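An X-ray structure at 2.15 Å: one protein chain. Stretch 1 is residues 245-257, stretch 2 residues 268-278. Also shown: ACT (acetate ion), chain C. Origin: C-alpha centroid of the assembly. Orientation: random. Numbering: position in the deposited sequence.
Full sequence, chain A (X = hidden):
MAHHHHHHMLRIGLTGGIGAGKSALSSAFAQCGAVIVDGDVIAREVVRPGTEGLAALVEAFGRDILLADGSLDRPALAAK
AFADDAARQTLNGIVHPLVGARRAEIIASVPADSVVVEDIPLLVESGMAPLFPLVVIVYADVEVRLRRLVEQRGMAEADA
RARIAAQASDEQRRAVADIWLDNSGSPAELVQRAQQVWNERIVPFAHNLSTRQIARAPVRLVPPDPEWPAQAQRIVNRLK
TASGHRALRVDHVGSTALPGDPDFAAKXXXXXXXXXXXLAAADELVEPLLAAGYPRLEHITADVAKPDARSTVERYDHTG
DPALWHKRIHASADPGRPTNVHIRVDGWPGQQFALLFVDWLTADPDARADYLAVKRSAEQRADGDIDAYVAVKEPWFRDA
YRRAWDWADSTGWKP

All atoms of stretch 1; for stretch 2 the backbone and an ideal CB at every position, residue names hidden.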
ATOM      1  N   HIS A 245       0.994 -13.859  -9.996  1.00 35.05           N
ATOM      2  CA  HIS A 245       0.433 -14.215 -11.296  1.00 31.00           C
ATOM      3  C   HIS A 245      -1.089 -14.312 -11.281  1.00 36.85           C
ATOM      4  O   HIS A 245      -1.694 -14.482 -12.342  1.00 42.07           O
ATOM      5  CB  HIS A 245       0.978 -15.574 -11.765  1.00 30.79           C
ATOM      6  CG  HIS A 245       0.500 -16.721 -10.926  1.00 36.44           C
ATOM      7  ND1 HIS A 245       0.920 -16.913  -9.625  1.00 33.58           N
ATOM      8  CD2 HIS A 245      -0.389 -17.709 -11.185  1.00 36.22           C
ATOM      9  CE1 HIS A 245       0.333 -17.988  -9.130  1.00 36.75           C
ATOM     10  NE2 HIS A 245      -0.462 -18.492 -10.056  1.00 40.00           N
ATOM     11  N   ARG A 246      -1.714 -14.231 -10.115  1.00 35.50           N
ATOM     12  CA  ARG A 246      -3.122 -14.574  -9.980  1.00 40.20           C
ATOM     13  C   ARG A 246      -4.070 -13.426 -10.283  1.00 42.00           C
ATOM     14  O   ARG A 246      -5.253 -13.684 -10.515  1.00 37.06           O
ATOM     15  CB  ARG A 246      -3.401 -15.097  -8.570  1.00 32.22           C
ATOM     16  CG  ARG A 246      -2.632 -16.394  -8.230  1.00 33.94           C
ATOM     17  CD  ARG A 246      -2.891 -16.759  -6.762  1.00 34.07           C
ATOM     18  NE  ARG A 246      -2.014 -17.799  -6.245  1.00 37.42           N
ATOM     19  CZ  ARG A 246      -0.810 -17.561  -5.740  1.00 42.04           C
ATOM     20  NH1 ARG A 246      -0.334 -16.317  -5.711  1.00 45.93           N
ATOM     21  NH2 ARG A 246      -0.082 -18.564  -5.293  1.00 42.99           N
ATOM     22  N   ALA A 247      -3.601 -12.175 -10.296  1.00 35.80           N
ATOM     23  CA  ALA A 247      -4.473 -11.044 -10.612  1.00 32.33           C
ATOM     24  C   ALA A 247      -4.450 -10.803 -12.113  1.00 39.34           C
ATOM     25  O   ALA A 247      -3.472 -10.277 -12.650  1.00 37.42           O
ATOM     26  CB  ALA A 247      -4.047  -9.787  -9.862  1.00 28.72           C
ATOM     27  N   LEU A 248      -5.533 -11.180 -12.792  1.00 37.08           N
ATOM     28  CA  LEU A 248      -5.657 -10.841 -14.202  1.00 41.29           C
ATOM     29  C   LEU A 248      -5.769  -9.332 -14.393  1.00 39.58           C
ATOM     30  O   LEU A 248      -5.264  -8.791 -15.377  1.00 35.19           O
ATOM     31  CB  LEU A 248      -6.859 -11.560 -14.804  1.00 40.68           C
ATOM     32  CG  LEU A 248      -6.856 -13.076 -14.566  1.00 45.88           C
ATOM     33  CD1 LEU A 248      -7.981 -13.724 -15.349  1.00 44.12           C
ATOM     34  CD2 LEU A 248      -5.517 -13.693 -14.960  1.00 51.82           C
ATOM     35  N   ARG A 249      -6.442  -8.643 -13.478  1.00 32.52           N
ATOM     36  CA  ARG A 249      -6.491  -7.184 -13.485  1.00 34.19           C
ATOM     37  C   ARG A 249      -6.939  -6.745 -12.104  1.00 32.34           C
ATOM     38  O   ARG A 249      -7.519  -7.528 -11.341  1.00 34.17           O
ATOM     39  CB  ARG A 249      -7.422  -6.628 -14.580  1.00 35.94           C
ATOM     40  CG  ARG A 249      -8.864  -7.121 -14.521  1.00 36.34           C
ATOM     41  CD  ARG A 249      -9.713  -6.577 -15.706  1.00 37.47           C
ATOM     42  NE  ARG A 249      -9.966  -5.146 -15.550  1.00 36.00           N
ATOM     43  CZ  ARG A 249     -10.540  -4.370 -16.462  1.00 39.39           C
ATOM     44  NH1 ARG A 249     -10.971  -4.876 -17.615  1.00 38.16           N
ATOM     45  NH2 ARG A 249     -10.699  -3.078 -16.208  1.00 37.42           N
ATOM     46  N   VAL A 250      -6.622  -5.500 -11.764  1.00 31.64           N
ATOM     47  CA  VAL A 250      -6.953  -4.940 -10.456  1.00 33.81           C
ATOM     48  C   VAL A 250      -7.483  -3.537 -10.694  1.00 37.26           C
ATOM     49  O   VAL A 250      -6.865  -2.768 -11.433  1.00 36.47           O
ATOM     50  CB  VAL A 250      -5.731  -4.908  -9.516  1.00 31.97           C
ATOM     51  CG1 VAL A 250      -6.115  -4.377  -8.121  1.00 24.16           C
ATOM     52  CG2 VAL A 250      -5.098  -6.295  -9.417  1.00 28.93           C
ATOM     53  N   ASP A 251      -8.632  -3.207 -10.103  1.00 33.29           N
ATOM     54  CA  ASP A 251      -9.325  -1.982 -10.501  1.00 33.23           C
ATOM     55  C   ASP A 251      -9.930  -1.274  -9.299  1.00 32.89           C
ATOM     56  O   ASP A 251     -10.511  -1.909  -8.418  1.00 32.87           O
ATOM     57  CB  ASP A 251     -10.448  -2.267 -11.505  1.00 33.30           C
ATOM     58  CG  ASP A 251      -9.941  -2.876 -12.801  1.00 36.66           C
ATOM     59  OD1 ASP A 251      -9.649  -2.106 -13.744  1.00 35.95           O
ATOM     60  OD2 ASP A 251      -9.841  -4.126 -12.881  1.00 33.11           O
ATOM     61  N   HIS A 252      -9.836   0.052  -9.304  1.00 31.66           N
ATOM     62  CA  HIS A 252     -10.541   0.904  -8.352  1.00 31.78           C
ATOM     63  C   HIS A 252     -12.007   0.984  -8.777  1.00 30.93           C
ATOM     64  O   HIS A 252     -12.300   1.362  -9.912  1.00 34.93           O
ATOM     65  CB  HIS A 252      -9.870   2.279  -8.351  1.00 30.01           C
ATOM     66  CG  HIS A 252     -10.420   3.258  -7.354  1.00 29.79           C
ATOM     67  ND1 HIS A 252     -10.190   4.615  -7.458  1.00 35.67           N
ATOM     68  CD2 HIS A 252     -11.179   3.094  -6.245  1.00 35.01           C
ATOM     69  CE1 HIS A 252     -10.774   5.241  -6.451  1.00 32.87           C
ATOM     70  NE2 HIS A 252     -11.382   4.343  -5.700  1.00 35.42           N
ATOM     71  N   VAL A 253     -12.930   0.588  -7.903  1.00 33.62           N
ATOM     72  CA  VAL A 253     -14.344   0.542  -8.252  1.00 33.24           C
ATOM     73  C   VAL A 253     -15.152   1.260  -7.173  1.00 39.69           C
ATOM     74  O   VAL A 253     -14.609   1.749  -6.184  1.00 32.97           O
ATOM     75  CB  VAL A 253     -14.844  -0.905  -8.442  1.00 33.08           C
ATOM     76  CG1 VAL A 253     -14.082  -1.580  -9.593  1.00 32.28           C
ATOM     77  CG2 VAL A 253     -14.650  -1.700  -7.137  1.00 29.07           C
ATOM     78  N   GLY A 254     -16.465   1.299  -7.365  1.00 34.86           N
ATOM     79  CA  GLY A 254     -17.332   1.855  -6.349  1.00 33.27           C
ATOM     80  C   GLY A 254     -17.343   3.372  -6.355  1.00 34.35           C
ATOM     81  O   GLY A 254     -16.802   4.040  -7.246  1.00 36.80           O
ATOM     82  N   SER A 255     -17.976   3.927  -5.315  1.00 38.22           N
ATOM     83  CA  SER A 255     -18.254   5.364  -5.292  1.00 40.35           C
ATOM     84  C   SER A 255     -16.990   6.213  -5.229  1.00 42.22           C
ATOM     85  O   SER A 255     -16.982   7.332  -5.760  1.00 38.83           O
ATOM     86  CB  SER A 255     -19.149   5.723  -4.106  1.00 41.87           C
ATOM     87  OG  SER A 255     -20.509   5.495  -4.403  1.00 42.21           O
ATOM     88  N   THR A 256     -15.926   5.731  -4.568  1.00 37.15           N
ATOM     89  CA  THR A 256     -14.719   6.552  -4.515  1.00 44.85           C
ATOM     90  C   THR A 256     -13.972   6.574  -5.840  1.00 43.25           C
ATOM     91  O   THR A 256     -13.052   7.381  -5.981  1.00 37.22           O
ATOM     92  CB  THR A 256     -13.747   6.110  -3.398  1.00 40.21           C
ATOM     93  OG1 THR A 256     -13.212   4.818  -3.678  1.00 35.17           O
ATOM     94  CG2 THR A 256     -14.433   6.096  -2.021  1.00 42.58           C
ATOM     95  N   ALA A 257     -14.363   5.751  -6.820  1.00 40.27           N
ATOM     96  CA  ALA A 257     -13.733   5.762  -8.138  1.00 41.32           C
ATOM     97  C   ALA A 257     -14.392   6.721  -9.125  1.00 45.71           C
ATOM     98  O   ALA A 257     -13.883   6.887 -10.238  1.00 46.42           O
ATOM     99  CB  ALA A 257     -13.729   4.354  -8.744  1.00 33.84           C
ATOM    100  N   UNK A 268     -16.435   6.774   3.335  1.00 41.11           N
ATOM    101  CA  UNK A 268     -14.975   6.867   3.152  1.00 39.64           C
ATOM    102  C   UNK A 268     -14.327   5.484   3.296  1.00 37.97           C
ATOM    103  O   UNK A 268     -13.597   5.171   4.237  1.00 38.18           O
ATOM    104  CB  UNK A 268     -14.368   7.841   4.163  1.00 39.64           C
ATOM    105  N   UNK A 269     -14.589   4.650   2.305  1.00 33.17           N
ATOM    106  CA  UNK A 269     -13.938   3.354   2.192  1.00 33.12           C
ATOM    107  C   UNK A 269     -13.644   3.128   0.715  1.00 37.38           C
ATOM    108  O   UNK A 269     -14.496   3.385  -0.142  1.00 36.82           O
ATOM    109  CB  UNK A 269     -14.802   2.233   2.773  1.00 33.12           C
ATOM    110  N   UNK A 270     -12.427   2.710   0.408  1.00 33.61           N
ATOM    111  CA  UNK A 270     -12.015   2.523  -0.979  1.00 30.08           C
ATOM    112  C   UNK A 270     -12.303   1.085  -1.392  1.00 31.43           C
ATOM    113  O   UNK A 270     -11.862   0.143  -0.727  1.00 32.21           O
ATOM    114  CB  UNK A 270     -10.533   2.857  -1.164  1.00 30.08           C
ATOM    115  N   UNK A 271     -13.041   0.900  -2.490  1.00 30.31           N
ATOM    116  CA  UNK A 271     -13.301  -0.443  -3.007  1.00 30.40           C
ATOM    117  C   UNK A 271     -12.370  -0.758  -4.165  1.00 31.77           C
ATOM    118  O   UNK A 271     -12.225   0.053  -5.092  1.00 30.98           O
ATOM    119  CB  UNK A 271     -14.759  -0.579  -3.450  1.00 30.40           C
ATOM    120  N   UNK A 272     -11.788  -1.959  -4.124  1.00 28.87           N
ATOM    121  CA  UNK A 272     -10.907  -2.489  -5.155  1.00 27.44           C
ATOM    122  C   UNK A 272     -11.442  -3.846  -5.592  1.00 32.09           C
ATOM    123  O   UNK A 272     -11.886  -4.632  -4.756  1.00 31.01           O
ATOM    124  CB  UNK A 272      -9.466  -2.600  -4.653  1.00 27.44           C
ATOM    125  N   UNK A 273     -11.367  -4.150  -6.885  1.00 30.22           N
ATOM    126  CA  UNK A 273     -11.663  -5.499  -7.350  1.00 26.67           C
ATOM    127  C   UNK A 273     -10.404  -6.129  -7.932  1.00 30.53           C
ATOM    128  O   UNK A 273      -9.776  -5.555  -8.826  1.00 29.41           O
ATOM    129  CB  UNK A 273     -12.787  -5.483  -8.387  1.00 26.67           C
ATOM    130  N   UNK A 274     -10.050  -7.310  -7.432  1.00 29.99           N
ATOM    131  CA  UNK A 274      -9.079  -8.189  -8.071  1.00 28.14           C
ATOM    132  C   UNK A 274      -9.850  -9.213  -8.894  1.00 31.01           C
ATOM    133  O   UNK A 274     -10.679  -9.963  -8.346  1.00 29.63           O
ATOM    134  CB  UNK A 274      -8.175  -8.870  -7.042  1.00 28.14           C
ATOM    135  N   UNK A 275      -9.584  -9.250 -10.203  1.00 28.52           N
ATOM    136  CA  UNK A 275     -10.160 -10.257 -11.080  1.00 30.25           C
ATOM    137  C   UNK A 275      -9.228 -11.463 -11.137  1.00 35.23           C
ATOM    138  O   UNK A 275      -8.037 -11.308 -11.420  1.00 28.90           O
ATOM    139  CB  UNK A 275     -10.405  -9.689 -12.480  1.00 30.25           C
ATOM    140  N   UNK A 276      -9.763 -12.655 -10.851  1.00 30.09           N
ATOM    141  CA  UNK A 276      -8.980 -13.890 -10.873  1.00 32.17           C
ATOM    142  C   UNK A 276      -9.611 -14.841 -11.875  1.00 30.70           C
ATOM    143  O   UNK A 276     -10.690 -14.589 -12.410  1.00 32.30           O
ATOM    144  CB  UNK A 276      -8.905 -14.529  -9.485  1.00 32.17           C
ATOM    145  N   UNK A 277      -8.931 -15.961 -12.119  1.00 33.36           N
ATOM    146  CA  UNK A 277      -9.449 -16.882 -13.119  1.00 35.03           C
ATOM    147  C   UNK A 277     -10.403 -17.924 -12.543  1.00 36.15           C
ATOM    148  O   UNK A 277     -11.135 -18.546 -13.319  1.00 35.35           O
ATOM    149  CB  UNK A 277      -8.285 -17.588 -13.817  1.00 35.03           C
ATOM    150  N   UNK A 278     -10.443 -18.101 -11.220  1.00 30.15           N
ATOM    151  CA  UNK A 278     -11.274 -19.117 -10.574  1.00 36.33           C
ATOM    152  C   UNK A 278     -11.345 -18.814  -9.081  1.00 40.66           C
ATOM    153  O   UNK A 278     -10.539 -18.048  -8.548  1.00 36.29           O
ATOM    154  CB  UNK A 278     -10.722 -20.523 -10.820  1.00 36.33           C
TER
HETATM  155  C   ACT C 502     -20.401   1.834  -4.172  1.00 55.87           C
HETATM  156  O   ACT C 502     -21.053   2.892  -4.411  1.00 59.35           O
HETATM  157  OXT ACT C 502     -19.237   1.731  -3.704  1.00 50.74           O
HETATM  158  CH3 ACT C 502     -21.137   0.459  -4.474  1.00 52.30           C

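Position 268 has a CB that points away from stretch 1 and finds none of it within 5.5 Å, so almost any residue would fit; it is Asp-268. Position 269 also points away and is equally unconstrained by what is visible; it is Val-269, whose backbone O lies 3.3 Å from Thr-256 CG2.

At 270 the extended backbone begins a strand, and the CB points sideways, 4.2 Å from Thr-256 OG1. Thr-256 OG1 already accepts from His-252 NE2 (2.8 Å), so an apolar side chain is reasonable, though a small polar one is conceivable. Ile-270 is found, its CG2 4.0 Å from His-252 CD2.

The CB of 271 lies 3.6 Å from Val-253 O and 4.6 Å from Gly-254 CA, with the acetate beyond. Several polar residues would suit; a second anion beside acetate is not the obvious guess. The residue is Asp-271, with OD1 3.8 Å from ACT OXT and OD2 hydrogen-bonded elsewhere in the structure. Its backbone O accepts from Val-253 N (2.9 Å), while its N donates to a water that also bonds Val-253 O and Thr-256 OG1.

The CB of 272 shares a face with Val-250 and His-252, and its backbone is extended, so a beta-branched or other aliphatic residue fits. Ile-272 places CG2 3.6 Å from Val-250 CG1, and its CD1 reaches within 3.9 Å of His-252 CA.

The CB of 273 turns to the face of Asp-251 and lies 4.3 Å from Val-253 CG1. Asp-251 is already paired with Arg-249, so a further cation is not required; an aliphatic or a neutral polar chain could serve. Gln-273 lays its CB 4.3 Å from Val-253 CG1 and then runs away from that valine, and its NE2 donates to a water (3.1 Å) that in turn donates to Asp-251 OD2 (2.6 Å). The backbone secures the pair: Gln-273 N to Asp-251 O, 2.8 Å, and Asp-251 N to Gln-273 O, 2.9 Å.

Position 274 looks onto Val-250 and Ala-247, an apolar patch suited to Val, Leu or Ile. Ile-274 packs CG2 3.8 Å from Ala-247 CB.

At 275 the CB sits 3.6 Å from Arg-249 CG, favouring a compact residue, apolar or hydroxylated. Thr-275 does both jobs: CG2 lies 4.3 Å from Leu-248 CB, and OG1 donates to the water bound by Asp-251 (2.8 Å).

Position 276 points away overall, yet its CB is 3.9 Å from Arg-246 O; small aliphatics fit, and Val-276 sets CG1 3.5 Å from Arg-246 O. Position 277, sideways beside Leu-248 CD1, tolerates many residues; Glu-277 rests its CB 4.1 Å from Leu-248 CD1, while its N donates to a water that donates to Arg-246 O. Position 278 is out of reach, so stretch 1 sets no preference; Ser-278 is the N-cap of a helix, its side chain capping a backbone N just past the stretch.

Stretch 2 268-278: DVIDIQITVES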
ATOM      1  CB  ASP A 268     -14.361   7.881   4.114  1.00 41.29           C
ATOM      2  CG  ASP A 268     -12.929   8.301   3.689  1.00 41.49           C
ATOM      3  OD1 ASP A 268     -12.277   7.564   2.919  1.00 38.34           O
ATOM      4  OD2 ASP A 268     -12.458   9.364   4.130  1.00 44.84           O
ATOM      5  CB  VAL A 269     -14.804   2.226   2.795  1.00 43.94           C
ATOM      6  CG1 VAL A 269     -16.218   2.315   2.283  1.00 44.12           C
ATOM      7  CG2 VAL A 269     -14.190   0.848   2.509  1.00 33.01           C
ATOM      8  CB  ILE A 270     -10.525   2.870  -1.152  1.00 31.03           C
ATOM      9  CG1 ILE A 270     -10.342   4.389  -1.012  1.00 34.91           C
ATOM     10  CG2 ILE A 270     -10.001   2.372  -2.505  1.00 29.63           C
ATOM     11  CD1 ILE A 270      -8.910   4.865  -1.185  1.00 34.69           C
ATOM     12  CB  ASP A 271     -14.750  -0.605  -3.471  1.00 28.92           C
ATOM     13  CG  ASP A 271     -15.724  -0.540  -2.319  1.00 39.50           C
ATOM     14  OD1 ASP A 271     -16.072   0.582  -1.912  1.00 52.70           O
ATOM     15  OD2 ASP A 271     -16.123  -1.616  -1.833  1.00 41.18           O
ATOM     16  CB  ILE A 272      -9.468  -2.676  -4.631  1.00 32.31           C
ATOM     17  CG1 ILE A 272      -8.932  -1.389  -3.998  1.00 27.34           C
ATOM     18  CG2 ILE A 272      -8.578  -3.185  -5.770  1.00 28.15           C
ATOM     19  CD1 ILE A 272      -8.797  -0.214  -5.003  1.00 27.98           C
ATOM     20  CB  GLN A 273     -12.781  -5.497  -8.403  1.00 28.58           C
ATOM     21  CG  GLN A 273     -13.078  -6.905  -8.924  1.00 28.71           C
ATOM     22  CD  GLN A 273     -14.239  -6.939  -9.886  1.00 32.33           C
ATOM     23  OE1 GLN A 273     -15.362  -7.287  -9.501  1.00 29.95           O
ATOM     24  NE2 GLN A 273     -13.983  -6.581 -11.157  1.00 28.54           N
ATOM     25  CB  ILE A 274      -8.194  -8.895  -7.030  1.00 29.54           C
ATOM     26  CG1 ILE A 274      -7.469  -7.875  -6.133  1.00 27.78           C
ATOM     27  CG2 ILE A 274      -7.209  -9.828  -7.728  1.00 26.53           C
ATOM     28  CD1 ILE A 274      -6.707  -8.544  -4.972  1.00 26.36           C
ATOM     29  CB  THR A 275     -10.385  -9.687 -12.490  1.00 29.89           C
ATOM     30  OG1 THR A 275     -11.369  -8.645 -12.442  1.00 29.28           O
ATOM     31  CG2 THR A 275     -10.882 -10.763 -13.424  1.00 28.25           C
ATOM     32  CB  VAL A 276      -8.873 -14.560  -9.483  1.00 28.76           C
ATOM     33  CG1 VAL A 276      -8.164 -13.626  -8.495  1.00 30.11           C
ATOM     34  CG2 VAL A 276     -10.278 -14.938  -8.950  1.00 25.04           C
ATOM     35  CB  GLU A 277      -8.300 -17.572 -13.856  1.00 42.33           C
ATOM     36  CG  GLU A 277      -7.804 -18.838 -13.230  1.00 59.45           C
ATOM     37  CD  GLU A 277      -6.671 -19.468 -14.025  1.00 75.93           C
ATOM     38  OE1 GLU A 277      -5.831 -20.163 -13.411  1.00 86.46           O
ATOM     39  OE2 GLU A 277      -6.619 -19.259 -15.260  1.00 75.41           O
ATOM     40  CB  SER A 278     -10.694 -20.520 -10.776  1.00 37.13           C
ATOM     41  OG  SER A 278      -9.513 -20.610  -9.987  1.00 37.83           O
TER
HETATM   42  O   HOH W   1      -6.208 -16.060 -11.257  1.00 28.76           O
HETATM   43  O   HOH W   2     -10.924  -6.024 -11.470  1.00 27.78           O
HETATM   44  O   HOH W   3     -14.925   2.966  -3.780  1.00 36.80           O
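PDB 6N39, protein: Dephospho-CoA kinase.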